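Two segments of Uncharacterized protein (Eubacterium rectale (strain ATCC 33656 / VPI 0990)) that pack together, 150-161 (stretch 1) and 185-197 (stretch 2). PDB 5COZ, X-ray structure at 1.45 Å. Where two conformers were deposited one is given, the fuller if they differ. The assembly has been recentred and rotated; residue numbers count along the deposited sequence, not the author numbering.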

ATOM      1  N   ASP A 150       9.249  -7.100  -3.782  1.00 16.65           N
ATOM      2  CA  ASP A 150      10.158  -7.773  -2.857  0.60 18.70           C
ATOM      3  C   ASP A 150       9.471  -8.117  -1.523  1.00 19.17           C
ATOM      4  O   ASP A 150       9.771  -9.175  -0.952  1.00 18.35           O
ATOM      5  CB  ASP A 150      11.404  -6.898  -2.619  0.60 22.12           C
ATOM      6  CG  ASP A 150      12.283  -6.695  -3.846  0.60 39.93           C
ATOM      7  OD1 ASP A 150      12.761  -7.707  -4.413  0.60 42.19           O
ATOM      8  OD2 ASP A 150      12.544  -5.523  -4.205  0.60 47.87           O
ATOM      9  N   LYS A 151       8.523  -7.287  -1.059  1.00 11.17           N
ATOM     10  CA  LYS A 151       7.835  -7.538   0.215  1.00  9.47           C
ATOM     11  C   LYS A 151       7.112  -8.872   0.274  1.00 11.79           C
ATOM     12  O   LYS A 151       6.918  -9.429   1.364  1.00  9.64           O
ATOM     13  CB  LYS A 151       6.813  -6.418   0.548  1.00 10.79           C
ATOM     14  CG  LYS A 151       5.568  -6.349  -0.365  1.00 14.02           C
ATOM     15  CD  LYS A 151       4.684  -5.147  -0.012  1.00 11.57           C
ATOM     16  CE  LYS A 151       3.299  -5.257  -0.663  1.00 15.19           C
ATOM     17  NZ  LYS A 151       3.360  -4.937  -2.102  1.00 12.38           N
ATOM     18  N   ASP A 152       6.643  -9.368  -0.862  1.00 10.28           N
ATOM     19  CA  ASP A 152       5.822 -10.572  -0.870  1.00 11.33           C
ATOM     20  C   ASP A 152       6.487 -11.772  -0.177  1.00 12.75           C
ATOM     21  O   ASP A 152       5.777 -12.551   0.459  1.00 12.18           O
ATOM     22  CB  ASP A 152       5.449 -10.949  -2.305  1.00 14.21           C
ATOM     23  CG  ASP A 152       4.455 -12.095  -2.395  1.00 25.43           C
ATOM     24  OD1 ASP A 152       3.319 -11.933  -1.908  1.00 28.04           O
ATOM     25  OD2 ASP A 152       4.846 -13.179  -2.883  1.00 30.50           O
ATOM     26  N   LYS A 153       7.809 -11.885  -0.264  1.00 10.29           N
ATOM     27  CA  LYS A 153       8.491 -13.038   0.351  0.50 10.53           C
ATOM     28  C   LYS A 153       8.434 -12.993   1.888  1.00 12.73           C
ATOM     29  O   LYS A 153       8.653 -14.031   2.537  1.00 13.35           O
ATOM     30  CB  LYS A 153       9.939 -13.175  -0.128  0.50 13.87           C
ATOM     31  CG  LYS A 153      10.860 -12.041   0.274  0.50 17.84           C
ATOM     32  CD  LYS A 153      12.273 -12.197  -0.297  0.50 31.99           C
ATOM     33  CE  LYS A 153      12.474 -11.347  -1.532  0.50 45.59           C
ATOM     34  NZ  LYS A 153      13.900 -11.302  -1.945  0.50 59.62           N
ATOM     35  N   PHE A 154       8.111 -11.829   2.459  1.00  9.02           N
ATOM     36  CA  PHE A 154       7.999 -11.705   3.928  1.00  8.30           C
ATOM     37  C   PHE A 154       6.550 -11.882   4.437  1.00  9.74           C
ATOM     38  O   PHE A 154       6.331 -11.868   5.653  1.00  8.96           O
ATOM     39  CB  PHE A 154       8.532 -10.325   4.342  1.00  8.72           C
ATOM     40  CG  PHE A 154      10.005 -10.151   4.038  1.00  9.83           C
ATOM     41  CD1 PHE A 154      10.974 -10.596   4.933  1.00 12.10           C
ATOM     42  CD2 PHE A 154      10.421  -9.589   2.832  1.00 10.09           C
ATOM     43  CE1 PHE A 154      12.329 -10.438   4.649  1.00 13.54           C
ATOM     44  CE2 PHE A 154      11.778  -9.453   2.536  1.00 12.08           C
ATOM     45  CZ  PHE A 154      12.728  -9.876   3.447  1.00 11.03           C
ATOM     46  N   ARG A 155       5.568 -12.090   3.544  1.00  8.89           N
ATOM     47  CA  ARG A 155       4.181 -12.258   3.949  1.00  9.18           C
ATOM     48  C   ARG A 155       3.948 -13.702   4.330  1.00 13.74           C
ATOM     49  O   ARG A 155       3.514 -14.498   3.502  1.00 14.11           O
ATOM     50  CB  ARG A 155       3.271 -11.818   2.784  1.00  9.72           C
ATOM     51  CG  ARG A 155       1.833 -11.677   3.204  1.00 15.63           C
ATOM     52  CD  ARG A 155       1.138 -10.704   2.320  1.00 18.22           C
ATOM     53  NE  ARG A 155      -0.279 -10.672   2.645  1.00 16.22           N
ATOM     54  CZ  ARG A 155      -1.236 -10.606   1.735  1.00 15.73           C
ATOM     55  NH1 ARG A 155      -0.932 -10.546   0.445  1.00 17.76           N
ATOM     56  NH2 ARG A 155      -2.507 -10.614   2.105  1.00 13.33           N
ATOM     57  N   THR A 156       4.295 -14.066   5.581  1.00 10.50           N
ATOM     58  CA  THR A 156       4.188 -15.452   6.047  1.00 10.91           C
ATOM     59  C   THR A 156       3.334 -15.532   7.304  1.00 12.74           C
ATOM     60  O   THR A 156       2.961 -14.499   7.858  1.00 12.50           O
ATOM     61  CB  THR A 156       5.601 -16.000   6.371  1.00 11.94           C
ATOM     62  OG1 THR A 156       5.995 -15.487   7.649  1.00 13.01           O
ATOM     63  CG2 THR A 156       6.660 -15.668   5.292  1.00 11.97           C
ATOM     64  N   ASP A 157       3.071 -16.769   7.786  1.00 12.43           N
ATOM     65  CA  ASP A 157       2.286 -16.987   9.007  1.00 12.19           C
ATOM     66  C   ASP A 157       3.181 -17.154  10.236  1.00 12.12           C
ATOM     67  O   ASP A 157       2.663 -17.524  11.296  1.00 12.13           O
ATOM     68  CB  ASP A 157       1.427 -18.265   8.860  1.00 14.70           C
ATOM     69  CG  ASP A 157       0.576 -18.286   7.602  1.00 21.14           C
ATOM     70  OD1 ASP A 157      -0.103 -17.268   7.327  1.00 21.83           O
ATOM     71  OD2 ASP A 157       0.603 -19.321   6.882  1.00 21.36           O
ATOM     72  N   LYS A 158       4.494 -16.892  10.106  1.00  9.84           N
ATOM     73  CA  LYS A 158       5.386 -17.055  11.262  1.00  9.04           C
ATOM     74  C   LYS A 158       4.950 -16.141  12.422  1.00 12.06           C
ATOM     75  O   LYS A 158       4.563 -14.992  12.226  1.00 11.74           O
ATOM     76  CB  LYS A 158       6.846 -16.757  10.871  1.00 10.06           C
ATOM     77  CG  LYS A 158       7.855 -16.961  12.012  1.00 11.30           C
ATOM     78  CD  LYS A 158       9.277 -16.883  11.547  1.00 13.53           C
ATOM     79  CE  LYS A 158      10.242 -17.000  12.719  1.00 11.62           C
ATOM     80  NZ  LYS A 158      11.640 -17.085  12.246  1.00 11.29           N
ATOM     81  N   GLN A 159       4.976 -16.693  13.630  1.00 10.63           N
ATOM     82  CA  GLN A 159       4.665 -15.942  14.838  1.00 10.30           C
ATOM     83  C   GLN A 159       5.958 -15.618  15.537  1.00 13.76           C
ATOM     84  O   GLN A 159       6.699 -16.539  15.886  1.00 15.36           O
ATOM     85  CB  GLN A 159       3.757 -16.768  15.778  1.00 10.73           C
ATOM     86  CG  GLN A 159       2.528 -17.346  15.074  1.00 12.64           C
ATOM     87  CD  GLN A 159       1.537 -16.267  14.752  1.00 16.31           C
ATOM     88  OE1 GLN A 159       1.089 -15.525  15.643  1.00 15.23           O
ATOM     89  NE2 GLN A 159       1.269 -16.086  13.455  1.00 14.63           N
ATOM     90  N   LEU A 160       6.250 -14.342  15.733  1.00 10.03           N
ATOM     91  CA  LEU A 160       7.475 -13.949  16.436  1.00  8.97           C
ATOM     92  C   LEU A 160       7.303 -14.226  17.911  1.00 13.43           C
ATOM     93  O   LEU A 160       6.172 -14.466  18.366  1.00 14.49           O
ATOM     94  CB  LEU A 160       7.838 -12.503  16.153  1.00  8.06           C
ATOM     95  CG  LEU A 160       8.097 -12.227  14.656  1.00  9.76           C
ATOM     96  CD1 LEU A 160       8.267 -10.734  14.411  1.00  8.26           C
ATOM     97  CD2 LEU A 160       9.350 -13.002  14.142  1.00 10.67           C
HETATM   98  N   MSE A 161       8.405 -14.268  18.665  1.00 10.37           N
HETATM   99  CA  MSE A 161       8.288 -14.736  20.033  1.00  9.98           C
HETATM  100  C   MSE A 161       7.895 -13.689  21.068  1.00 14.62           C
HETATM  101  O   MSE A 161       7.483 -14.088  22.165  1.00 15.83           O
HETATM  102  CB  MSE A 161       9.572 -15.419  20.465  1.00 10.49           C
HETATM  103  CG  MSE A 161       9.708 -16.797  19.830  1.00 12.57           C
HETATM  104 SE   MSE A 161      11.136 -17.853  20.604  0.75 15.35          SE
HETATM  105  CE  MSE A 161      12.537 -17.021  19.657  1.00 10.61           C
TER
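Stretch 2, residues 185-197: EKNELYVLDDKNT

Stretch 1 opens with a 3-10 segment, 150-154, marked by the backbone hydrogen bonds Phe 154 N to Lys 151 O (2.9 Å) and Arg 155 N to Asp 152 O (3.1 Å), and continues as loop. Stretch 2 is extended from Glu 188 to Leu 192, where phi runs from -101° to -118° and psi from 80° to 139°. It then folds into a type I beta turn from Asp 193 to Asn 196, closed by Asn 196 N to Asp 193 O at 2.8 Å. The closest register is Arg 155 with Tyr 190, CA to CA 4.5 Å; farther along, Leu 160 CA and Asp 193 CA pair at 7.9 Å. Both chains therefore advance in the same sense between these two points while their backbones draw apart.

One direct backbone hydrogen bond joins them: Val 191 N donates to Phe 154 O at 2.8 Å, and its 175° N-H...O angle is almost linear. Two CA-H...O contacts accompany it, Tyr 190 CA to Phe 154 O at 3.4 Å and Arg 155 CA to Leu 189 O at 3.6 Å. Water extends the backbone link, donating to both Thr 156 O (2.9 Å) and Leu 189 O (2.7 Å).

Phe 154, pointing toward stretch 2, is buried and loses 124 Å² to it. Its CB lies 4.1 Å from Tyr 190 CB, while the turn meets the ring at its edge, with Phe 154 CE1 3.8 Å from Asn 196 N. Val 191 fills the neighbouring space: its CG1 is 3.8 Å from Leu 160 CD2, and its CG2 is 3.6 Å from Thr 156 OG1.

Tyr 190 starts sideways, but its end comes nearer, bringing OH to 3.0 Å from Lys 151 CE. The same hydroxyl donates to Glu 188 OE1 at 2.6 Å. Glu 188 CG lies over one face of the Arg 155 guanidinium, 3.9 Å from CZ; Arg 155 NH1 and Glu 188 OE2, 4.2 Å apart, are related by charge alone, because the oxygen lies well out of the guanidinium plane. Separate waters link Arg 155 NE to Leu 189 N (3.0 Å to each atom) and Arg 155 NH2 (3.0 Å) to Asn 187 O (2.7 Å).

At the turn, the all-t side chain of Lys 158 reaches out to form a salt bridge, NZ to Asp 193 OD2 at 2.8 Å. Asp 193 OD1 meanwhile accepts from Lys 195 N at 3.1 Å, so this carboxylate serves both the contact and the turn.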

ATOM      1  N   GLU A 185     -10.577  -2.944   7.045  1.00  7.19           N
ATOM      2  CA  GLU A 185     -10.440  -3.993   8.036  1.00  7.74           C
ATOM      3  C   GLU A 185      -9.285  -4.923   7.681  1.00  9.51           C
ATOM      4  O   GLU A 185      -8.557  -5.345   8.586  1.00 11.19           O
ATOM      5  CB  GLU A 185     -11.745  -4.791   8.161  1.00  9.18           C
ATOM      6  CG  GLU A 185     -12.886  -3.946   8.691  1.00 19.09           C
ATOM      7  CD  GLU A 185     -14.181  -4.661   9.039  1.00 53.42           C
ATOM      8  OE1 GLU A 185     -14.179  -5.910   9.158  1.00 51.85           O
ATOM      9  OE2 GLU A 185     -15.197  -3.955   9.231  1.00 54.27           O
ATOM     10  N   LYS A 186      -9.076  -5.216   6.383  1.00  7.24           N
ATOM     11  CA  LYS A 186      -7.978  -6.066   5.958  1.00  7.01           C
ATOM     12  C   LYS A 186      -6.664  -5.284   5.936  1.00  8.94           C
ATOM     13  O   LYS A 186      -6.564  -4.205   5.356  1.00  9.09           O
ATOM     14  CB  LYS A 186      -8.243  -6.678   4.572  1.00  7.15           C
ATOM     15  CG  LYS A 186      -7.062  -7.520   4.055  1.00  9.19           C
ATOM     16  CD  LYS A 186      -7.341  -8.153   2.719  1.00 11.95           C
ATOM     17  CE  LYS A 186      -6.106  -8.885   2.218  1.00 13.58           C
ATOM     18  NZ  LYS A 186      -6.458  -9.777   1.048  1.00 13.99           N
ATOM     19  N   ASN A 187      -5.656  -5.853   6.587  1.00  8.97           N
ATOM     20  CA  ASN A 187      -4.303  -5.328   6.526  1.00  9.22           C
ATOM     21  C   ASN A 187      -3.401  -6.480   6.062  1.00 10.71           C
ATOM     22  O   ASN A 187      -3.852  -7.636   5.947  1.00 11.72           O
ATOM     23  CB  ASN A 187      -3.865  -4.722   7.867  1.00 11.00           C
ATOM     24  CG  ASN A 187      -4.145  -5.599   9.027  1.00 21.14           C
ATOM     25  OD1 ASN A 187      -3.555  -6.662   9.144  1.00 16.49           O
ATOM     26  ND2 ASN A 187      -5.111  -5.204   9.867  1.00 17.67           N
ATOM     27  N   GLU A 188      -2.184  -6.150   5.690  1.00  7.43           N
ATOM     28  CA  GLU A 188      -1.191  -7.126   5.271  1.00  6.02           C
ATOM     29  C   GLU A 188      -0.097  -7.154   6.318  1.00  8.46           C
ATOM     30  O   GLU A 188       0.316  -6.104   6.812  1.00  7.98           O
ATOM     31  CB  GLU A 188      -0.597  -6.762   3.898  1.00  6.60           C
ATOM     32  CG  GLU A 188      -1.625  -6.859   2.783  1.00  9.80           C
ATOM     33  CD  GLU A 188      -1.150  -6.305   1.456  1.00 12.61           C
ATOM     34  OE1 GLU A 188      -0.070  -5.668   1.403  1.00  9.52           O
ATOM     35  OE2 GLU A 188      -1.895  -6.485   0.462  1.00 12.28           O
ATOM     36  N   LEU A 189       0.375  -8.341   6.643  1.00  7.74           N
ATOM     37  CA  LEU A 189       1.411  -8.498   7.642  1.00  7.30           C
ATOM     38  C   LEU A 189       2.670  -9.105   7.025  1.00  8.62           C
ATOM     39  O   LEU A 189       2.626 -10.196   6.437  1.00  9.36           O
ATOM     40  CB  LEU A 189       0.875  -9.375   8.787  1.00  7.27           C
ATOM     41  CG  LEU A 189       1.909  -9.728   9.885  1.00  9.77           C
ATOM     42  CD1 LEU A 189       2.534  -8.475  10.513  1.00 10.15           C
ATOM     43  CD2 LEU A 189       1.277 -10.555  10.980  1.00 11.89           C
ATOM     44  N   TYR A 190       3.812  -8.452   7.291  1.00  6.82           N
ATOM     45  CA  TYR A 190       5.130  -8.896   6.840  1.00  7.02           C
ATOM     46  C   TYR A 190       5.965  -9.226   8.055  1.00  9.50           C
ATOM     47  O   TYR A 190       5.951  -8.489   9.051  1.00  9.05           O
ATOM     48  CB  TYR A 190       5.773  -7.781   5.971  1.00  6.99           C
ATOM     49  CG  TYR A 190       4.895  -7.466   4.775  1.00  8.30           C
ATOM     50  CD1 TYR A 190       4.935  -8.260   3.636  1.00  8.97           C
ATOM     51  CD2 TYR A 190       3.928  -6.468   4.841  1.00  8.05           C
ATOM     52  CE1 TYR A 190       4.042  -8.070   2.585  1.00 10.39           C
ATOM     53  CE2 TYR A 190       3.049  -6.240   3.777  1.00  9.03           C
ATOM     54  CZ  TYR A 190       3.098  -7.065   2.666  1.00 13.62           C
ATOM     55  OH  TYR A 190       2.253  -6.891   1.604  1.00 13.59           O
ATOM     56  N   VAL A 191       6.627 -10.382   8.029  1.00  7.14           N
ATOM     57  CA  VAL A 191       7.440 -10.867   9.146  1.00  7.18           C
ATOM     58  C   VAL A 191       8.913 -10.650   8.834  1.00 10.44           C
ATOM     59  O   VAL A 191       9.494 -11.321   7.960  1.00 10.01           O
ATOM     60  CB  VAL A 191       7.130 -12.347   9.452  1.00  9.90           C
ATOM     61  CG1 VAL A 191       7.977 -12.824  10.643  1.00  9.66           C
ATOM     62  CG2 VAL A 191       5.631 -12.555   9.749  1.00 10.00           C
ATOM     63  N   LEU A 192       9.527  -9.694   9.542  1.00  7.68           N
ATOM     64  CA  LEU A 192      10.923  -9.346   9.289  1.00  8.34           C
ATOM     65  C   LEU A 192      11.787 -10.020  10.354  1.00 10.18           C
ATOM     66  O   LEU A 192      12.162  -9.421  11.371  1.00  8.97           O
ATOM     67  CB  LEU A 192      11.086  -7.823   9.282  1.00  8.45           C
ATOM     68  CG  LEU A 192      10.705  -7.063   7.993  1.00 12.39           C
ATOM     69  CD1 LEU A 192       9.260  -7.321   7.538  1.00 13.93           C
ATOM     70  CD2 LEU A 192      10.919  -5.580   8.199  1.00 11.84           C
ATOM     71  N   ASP A 193      12.050 -11.309  10.126  1.00  8.30           N
ATOM     72  CA  ASP A 193      12.891 -12.103  11.021  1.00  8.98           C
ATOM     73  C   ASP A 193      14.327 -12.153  10.428  1.00 11.35           C
ATOM     74  O   ASP A 193      14.701 -11.249   9.673  1.00 10.16           O
ATOM     75  CB  ASP A 193      12.285 -13.513  11.186  1.00 11.60           C
ATOM     76  CG  ASP A 193      12.202 -14.332   9.902  1.00 11.18           C
ATOM     77  OD1 ASP A 193      12.465 -13.772   8.823  1.00 10.61           O
ATOM     78  OD2 ASP A 193      11.898 -15.535   9.985  1.00 13.27           O
ATOM     79  N   ASP A 194      15.110 -13.218  10.700  1.00 10.08           N
ATOM     80  CA  ASP A 194      16.485 -13.290  10.183  1.00 10.30           C
ATOM     81  C   ASP A 194      16.564 -13.209   8.644  1.00 13.54           C
ATOM     82  O   ASP A 194      17.629 -12.874   8.129  1.00 14.74           O
ATOM     83  CB  ASP A 194      17.165 -14.564  10.672  1.00 12.16           C
ATOM     84  CG  ASP A 194      16.504 -15.804  10.146  1.00 20.64           C
ATOM     85  OD1 ASP A 194      15.442 -16.161  10.661  1.00 21.06           O
ATOM     86  OD2 ASP A 194      17.007 -16.371   9.158  1.00 24.91           O
ATOM     87  N   LYS A 195      15.452 -13.504   7.924  1.00 11.05           N
ATOM     88  CA  LYS A 195      15.436 -13.423   6.446  1.00 11.19           C
ATOM     89  C   LYS A 195      15.570 -11.959   6.007  1.00 12.91           C
ATOM     90  O   LYS A 195      15.979 -11.676   4.874  1.00 13.00           O
ATOM     91  CB  LYS A 195      14.157 -14.031   5.862  1.00 12.47           C
ATOM     92  CG  LYS A 195      13.951 -15.516   6.149  1.00 16.92           C
ATOM     93  CD  LYS A 195      15.125 -16.407   5.723  1.00 18.65           C
ATOM     94  CE  LYS A 195      14.821 -17.873   5.935  1.00 33.05           C
ATOM     95  NZ  LYS A 195      14.677 -18.216   7.384  1.00 45.08           N
ATOM     96  N   ASN A 196      15.265 -11.024   6.913  1.00  9.65           N
ATOM     97  CA  ASN A 196      15.401  -9.603   6.646  1.00  9.36           C
ATOM     98  C   ASN A 196      16.848  -9.172   6.927  1.00 12.13           C
ATOM     99  O   ASN A 196      17.123  -8.510   7.938  1.00 11.95           O
ATOM    100  CB  ASN A 196      14.417  -8.788   7.496  1.00  8.51           C
ATOM    101  CG  ASN A 196      14.432  -7.335   7.131  1.00 12.81           C
ATOM    102  OD1 ASN A 196      14.516  -6.977   5.944  1.00 11.34           O
ATOM    103  ND2 ASN A 196      14.371  -6.464   8.125  1.00  9.73           N
ATOM    104  N   THR A 197      17.779  -9.579   6.047  1.00 11.92           N
ATOM    105  CA  THR A 197      19.205  -9.304   6.229  1.00 11.99           C
ATOM    106  C   THR A 197      19.481  -7.823   6.387  1.00 13.65           C
ATOM    107  O   THR A 197      18.970  -7.020   5.593  1.00 13.82           O
ATOM    108  CB  THR A 197      19.990  -9.842   5.019  1.00 15.66           C
ATOM    109  OG1 THR A 197      19.464 -11.119   4.648  1.00 17.77           O
ATOM    110  CG2 THR A 197      21.525  -9.911   5.281  1.00 17.34           C
TER
HETATM  111  O   HOH W   1      -1.024 -10.701   5.522  1.00 14.44           O
HETATM  112  O   HOH W   2      -3.688 -10.036   4.750  1.00 15.23           O
HETATM  113  O   HOH W   3       1.244 -12.520   6.645  1.00 14.64           O